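Local coordinates for protein ALDH21) (Physcomitrella patens subsp. patens, PDB 5MZ5) that oxidises succinic semialdehyde to succinate with NADP(+) as the coenzyme, as a member of the aldehyde dehydrogenase family, at residues A290-D295 with G445-D450. Residues are numbered along the deposited sequence; the frame is centred on the assembly and turned at random.
Sequences APCIVD and GIFTKD
On the face of the sheet turned to helix 301-313, C292, V294 and F447 form one apolar group. The C292 sulfur lies anti to its own backbone N (chi1 -172°), which carries it over G445, where no side chain intervenes, to the edge of the F447 ring. C292 SG meets the F447 ring in its plane, 3.9 Å from F447 CD1, a Cys sulfur-aromatic contact made edge-on. V294 runs side by side with F447, pointing the same way, and V294 CG2 comes obliquely to F447 CD1 at 4.2 Å. L308 touches both C292 and V294, while T304 and R307 pack on the ring. On the other face, which packs on helix 428-435, I293 CB and I446 CG1 meet at 4.3 Å.

The backbones are parallel neighbours, their axes 8° apart. G445 N and F447 N donate to P291 O and I293 O, I293 N donates back to G445 O, and D295 N closes the series on F447 O at 2.9 Å.

Past the strands a water bridges D295 OD2 and T448 OG1, 2.6 Å from the latter, which also accepts from D450 N in an ST turn. Y425 holds D295 OD1 and K453 makes a salt bridge to OD2.

This is interior packing in the parallel part of the catalytic domain's mixed sheet; the side chain of P291 lies about 11 Å from that of E414, which binds NADP(+). Apolar contacts are made on both faces, whereas the buried D295 carboxylate has both oxygens engaged, its charge probably offset by K453.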
loop_
_atom_site.group_PDB
_atom_site.type_symbol
_atom_site.label_atom_id
_atom_site.label_comp_id
_atom_site.label_asym_id
_atom_site.label_seq_id
_atom_site.Cartn_x
_atom_site.Cartn_y
_atom_site.Cartn_z
ATOM N N ALA A 290 -13.490 17.077 23.980
ATOM C CA ALA A 290 -13.334 15.638 24.077
ATOM C C ALA A 290 -14.065 14.956 25.237
ATOM O O ALA A 290 -13.833 15.251 26.416
ATOM C CB ALA A 290 -11.864 15.267 24.107
ATOM N N PRO A 291 -14.917 13.970 24.880
ATOM C CA PRO A 291 -15.605 13.184 25.908
ATOM C C PRO A 291 -14.893 11.834 26.182
ATOM O O PRO A 291 -14.104 11.349 25.373
ATOM C CB PRO A 291 -16.973 12.954 25.276
ATOM C CG PRO A 291 -16.674 12.870 23.790
ATOM C CD PRO A 291 -15.356 13.574 23.530
ATOM N N CYS A 292 -15.221 11.202 27.304
ATOM C CA CYS A 292 -14.721 9.867 27.630
ATOM C C CYS A 292 -15.845 9.075 28.264
ATOM O O CYS A 292 -16.518 9.586 29.151
ATOM C CB CYS A 292 -13.487 9.910 28.536
ATOM S SG CYS A 292 -12.691 8.296 28.800
ATOM N N ILE A 293 -16.044 7.834 27.793
ATOM C CA ILE A 293 -17.002 6.883 28.342
ATOM C C ILE A 293 -16.240 5.918 29.268
ATOM O O ILE A 293 -15.212 5.380 28.873
ATOM C CB ILE A 293 -17.765 6.101 27.235
ATOM C CG1 ILE A 293 -18.672 7.038 26.417
ATOM C CG2 ILE A 293 -18.585 4.936 27.847
ATOM C CD1 ILE A 293 -19.448 6.384 25.259
ATOM N N VAL A 294 -16.743 5.719 30.489
ATOM C CA VAL A 294 -16.206 4.751 31.436
ATOM C C VAL A 294 -17.315 3.707 31.629
ATOM O O VAL A 294 -18.277 3.961 32.342
ATOM C CB VAL A 294 -15.685 5.375 32.772
ATOM C CG1 VAL A 294 -15.262 4.288 33.780
ATOM C CG2 VAL A 294 -14.530 6.327 32.501
ATOM N N ASP A 295 -17.210 2.568 30.916
ATOM C CA ASP A 295 -18.187 1.475 31.010
ATOM C C ASP A 295 -17.631 0.278 31.781
ATOM O O ASP A 295 -18.365 -0.648 32.090
ATOM C CB ASP A 295 -18.704 1.061 29.609
ATOM C CG ASP A 295 -20.079 0.398 29.626
ATOM O OD1 ASP A 295 -21.070 1.079 29.971
ATOM O OD2 ASP A 295 -20.168 -0.782 29.255
ATOM N N GLY A 445 -12.676 9.059 24.062
ATOM C CA GLY A 445 -12.123 7.963 24.835
ATOM C C GLY A 445 -13.225 7.019 25.271
ATOM O O GLY A 445 -14.371 7.438 25.443
ATOM N N ILE A 446 -12.889 5.727 25.414
ATOM C CA ILE A 446 -13.814 4.691 25.881
ATOM C C ILE A 446 -13.087 3.600 26.697
ATOM O O ILE A 446 -12.163 2.960 26.190
ATOM C CB ILE A 446 -14.714 4.076 24.746
ATOM C CG1 ILE A 446 -15.619 2.948 25.322
ATOM C CG2 ILE A 446 -13.887 3.585 23.529
ATOM C CD1 ILE A 446 -16.611 2.357 24.435
ATOM N N PHE A 447 -13.536 3.367 27.934
ATOM C CA PHE A 447 -13.028 2.269 28.771
ATOM C C PHE A 447 -14.076 1.167 28.734
ATOM O O PHE A 447 -15.209 1.380 29.173
ATOM C CB PHE A 447 -12.739 2.705 30.220
ATOM C CG PHE A 447 -11.446 3.459 30.377
ATOM C CD1 PHE A 447 -11.398 4.839 30.176
ATOM C CD2 PHE A 447 -10.275 2.798 30.739
ATOM C CE1 PHE A 447 -10.205 5.541 30.337
ATOM C CE2 PHE A 447 -9.077 3.501 30.893
ATOM C CZ PHE A 447 -9.053 4.869 30.699
ATOM N N THR A 448 -13.708 0.008 28.162
ATOM C CA THR A 448 -14.623 -1.131 28.014
ATOM C C THR A 448 -13.867 -2.441 27.889
ATOM O O THR A 448 -12.774 -2.473 27.316
ATOM C CB THR A 448 -15.619 -0.917 26.818
ATOM O OG1 THR A 448 -16.522 -2.023 26.737
ATOM C CG2 THR A 448 -14.918 -0.769 25.466
ATOM N N LYS A 449 -14.476 -3.521 28.392
ATOM C CA LYS A 449 -13.959 -4.880 28.269
ATOM C C LYS A 449 -14.780 -5.612 27.192
ATOM O O LYS A 449 -14.489 -6.765 26.857
ATOM C CB LYS A 449 -14.095 -5.630 29.600
ATOM C CG LYS A 449 -13.168 -5.165 30.695
ATOM C CD LYS A 449 -13.594 -5.805 32.009
ATOM C CE LYS A 449 -12.709 -5.379 33.144
ATOM N NZ LYS A 449 -13.129 -5.985 34.441
ATOM N N ASP A 450 -15.819 -4.942 26.683
ATOM C CA ASP A 450 -16.774 -5.466 25.711
ATOM C C ASP A 450 -16.329 -5.230 24.270
ATOM O O ASP A 450 -16.211 -4.093 23.826
ATOM C CB ASP A 450 -18.171 -4.874 26.002
ATOM C CG ASP A 450 -19.330 -5.542 25.301
ATOM O OD1 ASP A 450 -19.371 -5.510 24.060
ATOM O OD2 ASP A 450 -20.258 -5.997 25.998
HETATM O O HOH W 1 -18.192 -2.411 28.734
#